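Local coordinates for subclass B1 metallo-beta-lactamase (Myroides odoratimimus, PDB 6T5L), which probably hydrolyses beta-lactam antibiotics, carbapenems among them, as a zinc-dependent subclass B1 metallo-beta-lactamase, at residues A[25-30]-A[75-80]; A[36-41]-A[48-53]; A[64-69]-A[99-104]. All blocks are in the same frame, centred on the assembly; numbering follows the deposited sequence.

Contact 1: residues A[25-30]-A[75-80]; sequences LIINKL and LELINF
The carboxylate of E76 lies beside L25, its OE1 3.8 Å from L25 CB, and outside residues hold both oxygens: the hydroxyl of Y20 bonds OE1 and the side-chain amide of N24 bonds OE2. Two partners on two oxygens fix the rotation of the group at the edge of an otherwise apolar contact. In L25, CG anti to the backbone N (chi1 -179°) carries the isobutyl group toward the helix, where CD2 rests on its backbone. This methyl sits 3.4 Å from L77 N, against the peptide that joins E76 to L77, and it also meets E76 CB at 3.7 Å.

One turn further along the helix the partner is I27. Its CD1, at the end of a fully extended arm, reaches tip to tip with F80 and lies over one face of the ring, 3.6 Å from the centroid. The CH-pi contact is displaced toward the rim, with F80 CD2 3.3 Å from I27 CD1. The same CD1 touches L77 CD1 at 3.7 Å, so one methyl meets both the ring and the leucine. Helix 71-83 is the helical part of a beta-alpha-beta crossover linking the parallel strands 61-65 and 88-93, and it covers one face of the six-stranded sheet, as outer helices do in the alpha-beta/beta-alpha sandwich of this superfamily. The axes of strand 25-29 and helix 75-80 come within 9.3 Å at an angle of 40°. Y20 and V19 of the edge strand also pack on F80, while H37 adjoins L77.

Contact 2: residues A[36-41]-A[48-53]; sequences EHISFL and KVACNG
H37 and F40 carry the two rings of this contact, and each has a partner from 48-53 over one face. G53 CA lies over the imidazole, 3.5 Å from its centroid and offset toward the rim; at the edge, in the ring plane, water 1 stands 2.7 Å from H37 ND1. That water also bonds S39 OG and C51 O, tying the two strands on this side; S39 OG hydrogen-bonds T69 N as well, while H37 NE2 makes weak bonds to the carbonyls of F65 and D66. The ammonium of K48 is a cation-pi partner of F40: NZ sits 3.5 Å from the ring centroid, 3° off the normal, at the end of an extended chain whose CD touches F40 CB at 3.7 Å. A50 CB approaches the same ring obliquely, 3.8 Å from F40 CE1. On the H37 side of the sheet, C51 SG meets L41 CB at 4.1 Å; the side chain of C51 comes within about 6 Å of a zinc ion, nearest atoms.

Six backbone bonds join H37 to G53, S39 to C51 and L41 to V49, all hydrogen-bonded pairs. A50 O also holds ND1 of the zinc ligand H221. This is an antiparallel beta hairpin, whose tip probably corresponds to the loop flanking the active site in B1 metallo-beta-lactamases.

Contact 3: residues A[64-69]-A[99-104]; sequences VFDTPT and DDCIGG. With ZN (zinc ion), chain D.
The His-X-His-X-Asp zinc motif, H96 to D100, runs into a short helical turn whose D100 and C101 lie against D66 and T67 in the loop just after strand 61-65. T67 N donates to C101 O at 2.9 Å, from above the carbonyl plane. The threonine hydroxyl works twice: OG1 accepts from G104 N at 3.0 Å in a nearly straight bond (173°), and it donates to P68 O at 2.9 Å. G104 is the N-cap residue of helix 105-110, so T67 fastens the start of that helix to the loop. Water 2 bridges T67 O and D100 O. G103 CA makes a CA-H...O contact of 3.3 Å with T69 O.

The D66 carboxylate lies alongside C101, with OD1 3.6 Å from C101 CB; T95 bonds the same OD1. CB of D100 is directed away from 64-69, with CG between its backbone N and carbonyl carbon (chi1 50°), and OD2 binds zinc at 2.2 Å. C180, H221 and water 3 complete that site. A second zinc, held by H96, H98 and H161, lies nearby: the dinuclear centre characteristic of B1 metallo-beta-lactamases.

Overall arrangement
All three contacts reach the six-stranded sheet. Contact 1 is a buried helix-on-sheet contact, its centre about 14 Å from the chain centre, and almost wholly apolar; contact 2 is partly buried, with its hairpin end at the surface, and is carried by backbone bonds; contact 3 is buried, its centre about 7 Å from the chain centre, and rests on polar loop bonds beside the metal. Strands 25-29 and 34-41 are neighbours, so contacts 1 and 2 share backbone pairing, I26 O meeting I38 N at 2.7 Å. L77 of contact 1 packs on P68 of contact 3. The S39 OG to T69 N bond, 2.9 Å long, links the hairpin to the loop 66-69.

Contact 1: residues A[25-30]-A[75-80]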
ATOM      1  N   LEU A  25      -3.220 -15.573   1.487  1.00 46.27           N
ATOM      2  CA  LEU A  25      -2.127 -14.620   1.633  1.00 46.63           C
ATOM      3  C   LEU A  25      -0.871 -15.120   0.928  1.00 45.59           C
ATOM      4  O   LEU A  25      -0.409 -16.216   1.228  1.00 47.02           O
ATOM      5  CB  LEU A  25      -1.792 -14.405   3.123  1.00 46.33           C
ATOM      6  CG  LEU A  25      -0.679 -13.421   3.425  1.00 44.05           C
ATOM      7  CD1 LEU A  25      -1.160 -12.036   2.904  1.00 48.00           C
ATOM      8  CD2 LEU A  25      -0.269 -13.323   4.870  1.00 43.88           C
ATOM      9  N   ILE A  26      -0.297 -14.309   0.050  1.00 43.07           N
ATOM     10  CA  ILE A  26       1.033 -14.559  -0.513  1.00 42.98           C
ATOM     11  C   ILE A  26       1.980 -13.441  -0.124  1.00 43.19           C
ATOM     12  O   ILE A  26       1.619 -12.251  -0.194  1.00 40.91           O
ATOM     13  CB  ILE A  26       0.993 -14.669  -2.040  1.00 43.90           C
ATOM     14  CG1 ILE A  26       0.161 -15.889  -2.429  1.00 45.93           C
ATOM     15  CG2 ILE A  26       2.424 -14.868  -2.654  1.00 46.61           C
ATOM     16  CD1 ILE A  26      -0.514 -15.706  -3.696  1.00 52.49           C
ATOM     17  N   ILE A  27       3.201 -13.819   0.278  1.00 43.39           N
ATOM     18  CA  ILE A  27       4.233 -12.832   0.590  1.00 43.35           C
ATOM     19  C   ILE A  27       5.438 -13.132  -0.292  1.00 41.20           C
ATOM     20  O   ILE A  27       5.968 -14.243  -0.245  1.00 44.10           O
ATOM     21  CB  ILE A  27       4.624 -12.841   2.072  1.00 41.26           C
ATOM     22  CG1 ILE A  27       3.395 -12.621   2.942  1.00 47.15           C
ATOM     23  CG2 ILE A  27       5.617 -11.727   2.402  1.00 38.36           C
ATOM     24  CD1 ILE A  27       3.702 -12.578   4.426  1.00 50.39           C
ATOM     25  N   ASN A  28       5.862 -12.141  -1.080  1.00 43.14           N
ATOM     26  CA  ASN A  28       7.056 -12.217  -1.906  1.00 43.65           C
ATOM     27  C   ASN A  28       8.139 -11.324  -1.321  1.00 44.24           C
ATOM     28  O   ASN A  28       7.886 -10.144  -1.010  1.00 40.98           O
ATOM     29  CB  ASN A  28       6.799 -11.784  -3.353  1.00 44.21           C
ATOM     30  CG  ASN A  28       5.798 -12.648  -4.037  1.00 47.91           C
ATOM     31  OD1 ASN A  28       5.900 -13.861  -4.014  1.00 47.71           O
ATOM     32  ND2 ASN A  28       4.762 -12.021  -4.593  1.00 49.66           N
ATOM     33  N   LYS A  29       9.329 -11.901  -1.157  1.00 40.80           N
ATOM     34  CA  LYS A  29      10.502 -11.148  -0.769  1.00 42.13           C
ATOM     35  C   LYS A  29      11.158 -10.572  -2.022  1.00 45.24           C
ATOM     36  O   LYS A  29      11.604 -11.323  -2.886  1.00 45.10           O
ATOM     37  CB  LYS A  29      11.477 -12.051  -0.007  1.00 42.82           C
ATOM     38  CG  LYS A  29      12.741 -11.255   0.446  1.00 45.62           C
ATOM     39  CD  LYS A  29      13.631 -12.017   1.433  1.00 49.92           C
ATOM     40  CE  LYS A  29      14.754 -11.102   1.824  1.00 54.99           C
ATOM     41  NZ  LYS A  29      15.611 -11.699   2.877  1.00 63.54           N
ATOM     42  N   LEU A  30      11.208  -9.247  -2.134  1.00 45.04           N
ATOM     43  CA  LEU A  30      11.806  -8.593  -3.309  1.00 46.95           C
ATOM     44  C   LEU A  30      13.225  -8.083  -3.079  1.00 49.07           C
ATOM     45  O   LEU A  30      13.986  -7.963  -4.037  1.00 53.07           O
ATOM     46  CB  LEU A  30      10.925  -7.388  -3.743  1.00 47.58           C
ATOM     47  CG  LEU A  30       9.429  -7.647  -3.919  1.00 47.56           C
ATOM     48  CD1 LEU A  30       8.750  -6.439  -4.570  1.00 51.83           C
ATOM     49  CD2 LEU A  30       9.283  -8.931  -4.755  1.00 51.33           C
ATOM     50  N   LEU A  75      -4.474 -11.312   9.880  1.00 40.96           N
ATOM     51  CA  LEU A  75      -3.898 -12.117  10.963  1.00 44.42           C
ATOM     52  C   LEU A  75      -2.801 -13.069  10.450  1.00 45.85           C
ATOM     53  O   LEU A  75      -1.785 -13.289  11.130  1.00 42.64           O
ATOM     54  CB  LEU A  75      -5.004 -12.925  11.663  1.00 44.87           C
ATOM     55  CG  LEU A  75      -4.646 -13.858  12.813  1.00 46.15           C
ATOM     56  CD1 LEU A  75      -3.970 -13.105  14.002  1.00 42.59           C
ATOM     57  CD2 LEU A  75      -5.904 -14.721  13.400  1.00 47.33           C
ATOM     58  N   GLU A  76      -2.996 -13.691   9.269  1.00 43.15           N
ATOM     59  CA  GLU A  76      -1.893 -14.478   8.714  1.00 44.43           C
ATOM     60  C   GLU A  76      -0.649 -13.618   8.520  1.00 42.36           C
ATOM     61  O   GLU A  76       0.453 -14.055   8.826  1.00 42.79           O
ATOM     62  CB  GLU A  76      -2.247 -15.164   7.392  1.00 43.97           C
ATOM     63  CG  GLU A  76      -3.323 -16.266   7.537  1.00 48.09           C
ATOM     64  CD  GLU A  76      -3.549 -17.109   6.271  1.00 51.52           C
ATOM     65  OE1 GLU A  76      -2.609 -17.292   5.458  1.00 46.99           O
ATOM     66  OE2 GLU A  76      -4.716 -17.550   6.082  1.00 55.62           O
ATOM     67  N   LEU A  77      -0.800 -12.386   8.045  1.00 43.38           N
ATOM     68  CA  LEU A  77       0.369 -11.514   7.837  1.00 43.66           C
ATOM     69  C   LEU A  77       1.054 -11.143   9.165  1.00 39.76           C
ATOM     70  O   LEU A  77       2.288 -11.244   9.298  1.00 39.01           O
ATOM     71  CB  LEU A  77      -0.069 -10.261   7.103  1.00 43.27           C
ATOM     72  CG  LEU A  77       0.985  -9.173   6.916  1.00 43.95           C
ATOM     73  CD1 LEU A  77       2.160  -9.732   6.193  1.00 46.38           C
ATOM     74  CD2 LEU A  77       0.470  -8.048   6.127  1.00 44.32           C
ATOM     75  N   ILE A  78       0.272 -10.736  10.157  1.00 38.65           N
ATOM     76  CA  ILE A  78       0.825 -10.351  11.471  1.00 39.70           C
ATOM     77  C   ILE A  78       1.558 -11.526  12.118  1.00 39.47           C
ATOM     78  O   ILE A  78       2.700 -11.393  12.578  1.00 38.33           O
ATOM     79  CB  ILE A  78      -0.301  -9.816  12.376  1.00 40.03           C
ATOM     80  CG1 ILE A  78      -0.837  -8.498  11.795  1.00 37.13           C
ATOM     81  CG2 ILE A  78       0.206  -9.654  13.818  1.00 39.77           C
ATOM     82  CD1 ILE A  78      -2.215  -8.037  12.334  1.00 38.78           C
ATOM     83  N   ASN A  79       0.937 -12.708  12.107  1.00 39.85           N
ATOM     84  CA  ASN A  79       1.583 -13.898  12.652  1.00 43.78           C
ATOM     85  C   ASN A  79       2.831 -14.239  11.854  1.00 45.79           C
ATOM     86  O   ASN A  79       3.856 -14.618  12.426  1.00 40.94           O
ATOM     87  CB  ASN A  79       0.588 -15.062  12.662  1.00 45.29           C
ATOM     88  CG  ASN A  79      -0.430 -14.981  13.853  1.00 46.85           C
ATOM     89  OD1 ASN A  79      -0.211 -14.266  14.841  1.00 47.31           O
ATOM     90  ND2 ASN A  79      -1.521 -15.697  13.732  1.00 46.72           N
ATOM     91  N   PHE A  80       2.800 -14.063  10.524  1.00 46.77           N
ATOM     92  CA  PHE A  80       4.036 -14.288   9.774  1.00 45.11           C
ATOM     93  C   PHE A  80       5.147 -13.335  10.219  1.00 42.42           C
ATOM     94  O   PHE A  80       6.316 -13.722  10.358  1.00 41.34           O
ATOM     95  CB  PHE A  80       3.790 -14.129   8.286  1.00 45.24           C
ATOM     96  CG  PHE A  80       5.060 -14.032   7.453  1.00 43.63           C
ATOM     97  CD1 PHE A  80       5.711 -15.164   7.016  1.00 47.30           C
ATOM     98  CD2 PHE A  80       5.573 -12.802   7.099  1.00 42.96           C
ATOM     99  CE1 PHE A  80       6.860 -15.078   6.217  1.00 50.86           C
ATOM    100  CE2 PHE A  80       6.729 -12.695   6.299  1.00 45.94           C
ATOM    101  CZ  PHE A  80       7.376 -13.833   5.868  1.00 48.09           C
TER

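Contact 2: residues A[36-41]-A[48-53]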
ATOM      1  N   GLU A  36       6.376  -7.891  -0.603  1.00 41.47           N
ATOM      2  CA  GLU A  36       5.071  -7.607  -1.176  1.00 37.21           C
ATOM      3  C   GLU A  36       4.075  -8.624  -0.600  1.00 41.45           C
ATOM      4  O   GLU A  36       4.365  -9.841  -0.543  1.00 42.62           O
ATOM      5  CB  GLU A  36       5.145  -7.723  -2.702  1.00 42.45           C
ATOM      6  CG  GLU A  36       3.818  -7.523  -3.426  1.00 43.63           C
ATOM      7  CD  GLU A  36       3.768  -7.958  -4.877  1.00 47.59           C
ATOM      8  OE1 GLU A  36       3.117  -7.191  -5.613  1.00 48.40           O
ATOM      9  OE2 GLU A  36       4.287  -9.040  -5.303  1.00 47.54           O
ATOM     10  N   HIS A  37       2.960  -8.121  -0.067  1.00 36.87           N
ATOM     11  CA  HIS A  37       1.886  -8.990   0.400  1.00 35.63           C
ATOM     12  C   HIS A  37       0.744  -8.936  -0.606  1.00 37.05           C
ATOM     13  O   HIS A  37       0.435  -7.868  -1.166  1.00 39.21           O
ATOM     14  CB  HIS A  37       1.442  -8.649   1.842  1.00 35.96           C
ATOM     15  CG  HIS A  37       0.746  -7.338   2.064  1.00 36.18           C
ATOM     16  ND1 HIS A  37      -0.587  -7.146   1.755  1.00 39.86           N
ATOM     17  CD2 HIS A  37       1.136  -6.213   2.738  1.00 36.37           C
ATOM     18  CE1 HIS A  37      -0.977  -5.949   2.176  1.00 39.20           C
ATOM     19  NE2 HIS A  37       0.051  -5.362   2.776  1.00 37.88           N
ATOM     20  N   ILE A  38       0.179 -10.098  -0.885  1.00 36.97           N
ATOM     21  CA  ILE A  38      -0.926 -10.245  -1.842  1.00 43.26           C
ATOM     22  C   ILE A  38      -2.073 -11.010  -1.175  1.00 44.05           C
ATOM     23  O   ILE A  38      -1.851 -12.083  -0.589  1.00 38.61           O
ATOM     24  CB  ILE A  38      -0.467 -10.973  -3.118  1.00 46.17           C
ATOM     25  CG1 ILE A  38       0.832 -10.335  -3.670  1.00 45.38           C
ATOM     26  CG2 ILE A  38      -1.568 -11.023  -4.198  1.00 48.80           C
ATOM     27  CD1 ILE A  38       1.320 -10.975  -5.065  1.00 49.80           C
ATOM     28  N   SER A  39      -3.289 -10.436  -1.233  1.00 43.76           N
ATOM     29  CA  SER A  39      -4.483 -11.043  -0.648  1.00 46.90           C
ATOM     30  C   SER A  39      -5.629 -10.833  -1.635  1.00 50.51           C
ATOM     31  O   SER A  39      -5.472 -10.211  -2.710  1.00 48.61           O
ATOM     32  CB  SER A  39      -4.816 -10.481   0.765  1.00 45.91           C
ATOM     33  OG  SER A  39      -4.968  -9.044   0.756  1.00 41.27           O
ATOM     34  N   PHE A  40      -6.778 -11.419  -1.319  1.00 53.74           N
ATOM     35  CA  PHE A  40      -7.821 -11.575  -2.334  1.00 57.71           C
ATOM     36  C   PHE A  40      -9.139 -11.004  -1.851  1.00 59.88           C
ATOM     37  O   PHE A  40      -9.699 -11.446  -0.846  1.00 60.63           O
ATOM     38  CB  PHE A  40      -7.941 -13.045  -2.734  1.00 56.45           C
ATOM     39  CG  PHE A  40      -6.650 -13.607  -3.210  1.00 53.86           C
ATOM     40  CD1 PHE A  40      -6.223 -13.384  -4.518  1.00 56.18           C
ATOM     41  CD2 PHE A  40      -5.858 -14.334  -2.371  1.00 53.93           C
ATOM     42  CE1 PHE A  40      -5.035 -13.874  -4.968  1.00 55.25           C
ATOM     43  CE2 PHE A  40      -4.663 -14.843  -2.808  1.00 53.22           C
ATOM     44  CZ  PHE A  40      -4.238 -14.600  -4.107  1.00 54.23           C
ATOM     45  N   LEU A  41      -9.621 -10.009  -2.563  1.00 61.65           N
ATOM     46  CA  LEU A  41     -10.929  -9.450  -2.298  1.00 64.78           C
ATOM     47  C   LEU A  41     -11.980 -10.377  -2.892  1.00 63.25           C
ATOM     48  O   LEU A  41     -11.947 -10.645  -4.092  1.00 63.72           O
ATOM     49  CB  LEU A  41     -10.994  -8.069  -2.929  1.00 67.31           C
ATOM     50  CG  LEU A  41     -11.118  -6.869  -2.008  1.00 70.06           C
ATOM     51  CD1 LEU A  41     -11.381  -5.690  -2.936  1.00 71.37           C
ATOM     52  CD2 LEU A  41     -12.211  -6.942  -0.964  1.00 73.51           C
ATOM     53  N   LYS A  48     -12.596 -13.644  -7.059  1.00 68.57           N
ATOM     54  CA  LYS A  48     -11.762 -12.868  -6.145  1.00 66.71           C
ATOM     55  C   LYS A  48     -10.719 -12.082  -6.934  1.00 64.11           C
ATOM     56  O   LYS A  48     -10.255 -12.513  -7.984  1.00 62.57           O
ATOM     57  CB  LYS A  48     -11.056 -13.803  -5.159  1.00 68.99           C
ATOM     58  CG  LYS A  48     -10.160 -14.852  -5.854  1.00 71.74           C
ATOM     59  CD  LYS A  48      -9.290 -15.677  -4.879  1.00 74.18           C
ATOM     60  CE  LYS A  48      -8.232 -16.484  -5.656  1.00 74.22           C
ATOM     61  NZ  LYS A  48      -7.078 -16.937  -4.838  1.00 73.92           N
ATOM     62  N   VAL A  49     -10.295 -10.953  -6.388  1.00 66.65           N
ATOM     63  CA  VAL A  49      -9.364 -10.056  -7.066  1.00 67.25           C
ATOM     64  C   VAL A  49      -8.145  -9.888  -6.181  1.00 63.31           C
ATOM     65  O   VAL A  49      -8.274  -9.662  -4.965  1.00 59.84           O
ATOM     66  CB  VAL A  49     -10.015  -8.697  -7.395  1.00 68.58           C
ATOM     67  CG1 VAL A  49      -9.011  -7.713  -7.881  1.00 65.73           C
ATOM     68  CG2 VAL A  49     -11.088  -8.888  -8.463  1.00 73.08           C
ATOM     69  N   ALA A  50      -6.974  -9.988  -6.800  1.00 59.14           N
ATOM     70  CA  ALA A  50      -5.718  -9.893  -6.084  1.00 55.62           C
ATOM     71  C   ALA A  50      -5.370  -8.435  -5.795  1.00 53.42           C
ATOM     72  O   ALA A  50      -5.598  -7.536  -6.618  1.00 49.84           O
ATOM     73  CB  ALA A  50      -4.599 -10.577  -6.881  1.00 51.45           C
ATOM     74  N   CYS A  51      -4.837  -8.202  -4.605  1.00 53.23           N
ATOM     75  CA  CYS A  51      -4.668  -6.851  -4.082  1.00 54.38           C
ATOM     76  C   CYS A  51      -3.316  -6.823  -3.368  1.00 51.21           C
ATOM     77  O   CYS A  51      -3.001  -7.731  -2.571  1.00 48.48           O
ATOM     78  CB  CYS A  51      -5.824  -6.477  -3.125  1.00 57.57           C
ATOM     79  SG  CYS A  51      -7.443  -6.278  -3.824  1.00 55.97           S
ATOM     80  N   ASN A  52      -2.491  -5.821  -3.703  1.00 44.01           N
ATOM     81  CA  ASN A  52      -1.103  -5.802  -3.234  1.00 43.14           C
ATOM     82  C   ASN A  52      -0.928  -4.805  -2.101  1.00 42.30           C
ATOM     83  O   ASN A  52      -1.533  -3.731  -2.121  1.00 40.00           O
ATOM     84  CB  ASN A  52      -0.114  -5.381  -4.320  1.00 40.67           C
ATOM     85  CG  ASN A  52      -0.103  -6.330  -5.481  1.00 43.50           C
ATOM     86  OD1 ASN A  52      -0.417  -7.500  -5.316  1.00 44.67           O
ATOM     87  ND2 ASN A  52       0.183  -5.818  -6.669  1.00 38.69           N
ATOM     88  N   GLY A  53      -0.035  -5.142  -1.162  1.00 41.05           N
ATOM     89  CA  GLY A  53       0.608  -4.155  -0.341  1.00 40.00           C
ATOM     90  C   GLY A  53       2.104  -4.307  -0.182  1.00 40.43           C
ATOM     91  O   GLY A  53       2.747  -5.172  -0.815  1.00 39.12           O
TER
HETATM   92  O   HOH W   1      -2.739  -7.633   0.218  1.00 36.52           O

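Contact 3: residues A[64-69]-A[99-104]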
ATOM      1  N   VAL A  64       3.831  -1.522   7.401  1.00 34.13           N
ATOM      2  CA  VAL A  64       2.972  -2.153   6.399  1.00 34.36           C
ATOM      3  C   VAL A  64       2.220  -1.047   5.696  1.00 35.83           C
ATOM      4  O   VAL A  64       1.636  -0.168   6.361  1.00 35.55           O
ATOM      5  CB  VAL A  64       1.969  -3.131   7.054  1.00 35.33           C
ATOM      6  CG1 VAL A  64       1.008  -3.815   6.034  1.00 32.57           C
ATOM      7  CG2 VAL A  64       2.739  -4.163   7.907  1.00 36.86           C
ATOM      8  N   PHE A  65       2.250  -1.080   4.375  1.00 35.13           N
ATOM      9  CA  PHE A  65       1.420  -0.226   3.540  1.00 36.29           C
ATOM     10  C   PHE A  65       0.242  -1.083   3.099  1.00 34.43           C
ATOM     11  O   PHE A  65       0.446  -2.104   2.427  1.00 33.11           O
ATOM     12  CB  PHE A  65       2.213   0.304   2.324  1.00 36.30           C
ATOM     13  CG  PHE A  65       3.198   1.357   2.676  1.00 35.26           C
ATOM     14  CD1 PHE A  65       4.501   1.031   3.028  1.00 37.09           C
ATOM     15  CD2 PHE A  65       2.803   2.660   2.721  1.00 35.77           C
ATOM     16  CE1 PHE A  65       5.421   2.027   3.373  1.00 41.60           C
ATOM     17  CE2 PHE A  65       3.689   3.657   3.091  1.00 39.04           C
ATOM     18  CZ  PHE A  65       5.009   3.348   3.410  1.00 38.90           C
ATOM     19  N   ASP A  66      -0.974  -0.662   3.446  1.00 31.50           N
ATOM     20  CA  ASP A  66      -2.187  -1.413   3.156  1.00 32.52           C
ATOM     21  C   ASP A  66      -2.424  -2.711   3.936  1.00 37.91           C
ATOM     22  O   ASP A  66      -1.545  -3.584   3.980  1.00 39.51           O
ATOM     23  CB  ASP A  66      -2.334  -1.740   1.685  1.00 37.60           C
ATOM     24  CG  ASP A  66      -2.722  -0.529   0.836  1.00 41.79           C
ATOM     25  OD1 ASP A  66      -2.659   0.636   1.355  1.00 42.40           O
ATOM     26  OD2 ASP A  66      -3.069  -0.760  -0.353  1.00 42.44           O
ATOM     27  N   THR A  67      -3.452  -2.739   4.764  1.00 38.37           N
ATOM     28  CA  THR A  67      -3.873  -4.051   5.238  1.00 37.36           C
ATOM     29  C   THR A  67      -4.152  -4.967   4.051  1.00 38.88           C
ATOM     30  O   THR A  67      -4.589  -4.499   2.997  1.00 41.83           O
ATOM     31  CB  THR A  67      -5.095  -3.973   6.161  1.00 37.87           C
ATOM     32  OG1 THR A  67      -6.308  -3.747   5.415  1.00 39.12           O
ATOM     33  CG2 THR A  67      -4.884  -2.865   7.212  1.00 39.38           C
ATOM     34  N   PRO A  68      -3.871  -6.261   4.176  1.00 38.89           N
ATOM     35  CA  PRO A  68      -4.565  -7.264   3.348  1.00 43.38           C
ATOM     36  C   PRO A  68      -6.077  -7.106   3.480  1.00 48.43           C
ATOM     37  O   PRO A  68      -6.579  -6.375   4.340  1.00 45.48           O
ATOM     38  CB  PRO A  68      -4.099  -8.621   3.907  1.00 42.28           C
ATOM     39  CG  PRO A  68      -2.840  -8.325   4.753  1.00 42.13           C
ATOM     40  CD  PRO A  68      -3.016  -6.864   5.235  1.00 40.21           C
ATOM     41  N   THR A  69      -6.813  -7.829   2.622  1.00 47.38           N
ATOM     42  CA  THR A  69      -8.179  -7.444   2.292  1.00 46.70           C
ATOM     43  C   THR A  69      -9.171  -7.747   3.412  1.00 49.13           C
ATOM     44  O   THR A  69     -10.266  -7.162   3.428  1.00 51.74           O
ATOM     45  CB  THR A  69      -8.649  -8.159   1.004  1.00 48.42           C
ATOM     46  OG1 THR A  69      -8.333  -9.548   1.081  1.00 53.10           O
ATOM     47  CG2 THR A  69      -7.973  -7.561  -0.235  1.00 49.22           C
ATOM     48  N   ASP A  99     -11.375  -0.735   0.566  1.00 52.69           N
ATOM     49  CA  ASP A  99     -11.221  -1.923   1.405  1.00 56.52           C
ATOM     50  C   ASP A  99      -9.974  -2.731   1.075  1.00 51.70           C
ATOM     51  O   ASP A  99      -9.532  -3.511   1.932  1.00 47.69           O
ATOM     52  CB  ASP A  99     -12.454  -2.835   1.315  1.00 67.10           C
ATOM     53  CG  ASP A  99     -13.591  -2.431   2.284  1.00 68.61           C
ATOM     54  OD1 ASP A  99     -13.372  -1.598   3.180  1.00 68.74           O
ATOM     55  OD2 ASP A  99     -14.702  -2.978   2.149  1.00 69.37           O
ATOM     56  N   ASP A 100      -9.367  -2.564  -0.122  1.00 50.48           N
ATOM     57  CA  ASP A 100      -8.032  -3.140  -0.328  1.00 51.09           C
ATOM     58  C   ASP A 100      -6.940  -2.296   0.332  1.00 50.63           C
ATOM     59  O   ASP A 100      -5.728  -2.490   0.032  1.00 44.16           O
ATOM     60  CB  ASP A 100      -7.717  -3.409  -1.829  1.00 52.80           C
ATOM     61  CG  ASP A 100      -7.993  -2.222  -2.788  1.00 54.59           C
ATOM     62  OD1 ASP A 100      -9.044  -1.546  -2.695  1.00 54.01           O
ATOM     63  OD2 ASP A 100      -7.240  -2.065  -3.779  1.00 56.91           O
ATOM     64  N   CYS A 101      -7.339  -1.416   1.270  1.00 47.57           N
ATOM     65  CA  CYS A 101      -6.333  -0.723   2.062  1.00 43.46           C
ATOM     66  C   CYS A 101      -6.607  -0.851   3.554  1.00 41.61           C
ATOM     67  O   CYS A 101      -5.642  -0.872   4.326  1.00 38.58           O
ATOM     68  CB  CYS A 101      -6.232   0.763   1.664  1.00 46.48           C
ATOM     69  SG  CYS A 101      -6.274   1.062  -0.143  1.00 50.96           S
ATOM     70  N   ILE A 102      -7.904  -0.951   3.976  1.00 38.52           N
ATOM     71  CA  ILE A 102      -8.247  -0.988   5.393  1.00 39.55           C
ATOM     72  C   ILE A 102      -9.121  -2.181   5.752  1.00 40.05           C
ATOM     73  O   ILE A 102      -9.694  -2.241   6.854  1.00 39.57           O
ATOM     74  CB  ILE A 102      -8.964   0.312   5.815  1.00 44.10           C
ATOM     75  CG1 ILE A 102     -10.223   0.517   4.972  1.00 46.72           C
ATOM     76  CG2 ILE A 102      -8.080   1.493   5.684  1.00 45.38           C
ATOM     77  CD1 ILE A 102     -11.276   1.218   5.675  1.00 50.64           C
ATOM     78  N   GLY A 103      -9.230  -3.150   4.840  1.00 42.87           N
ATOM     79  CA  GLY A 103     -10.154  -4.259   5.045  1.00 41.76           C
ATOM     80  C   GLY A 103      -9.873  -5.042   6.315  1.00 42.09           C
ATOM     81  O   GLY A 103     -10.797  -5.514   6.950  1.00 43.43           O
ATOM     82  N   GLY A 104      -8.597  -5.138   6.737  1.00 41.74           N
ATOM     83  CA  GLY A 104      -8.238  -5.913   7.921  1.00 41.67           C
ATOM     84  C   GLY A 104      -7.859  -5.029   9.102  1.00 40.57           C
ATOM     85  O   GLY A 104      -7.080  -5.428   9.995  1.00 37.66           O
TER
HETATM   86 ZN    ZN D 302      -7.163  -0.885  -5.694  0.65 49.77          ZN
HETATM   87  O   HOH W   2      -3.745  -4.839   0.159  1.00 42.29           O
HETATM   88  O   HOH W   3      -7.570  -0.254  -7.880  1.00 62.88           O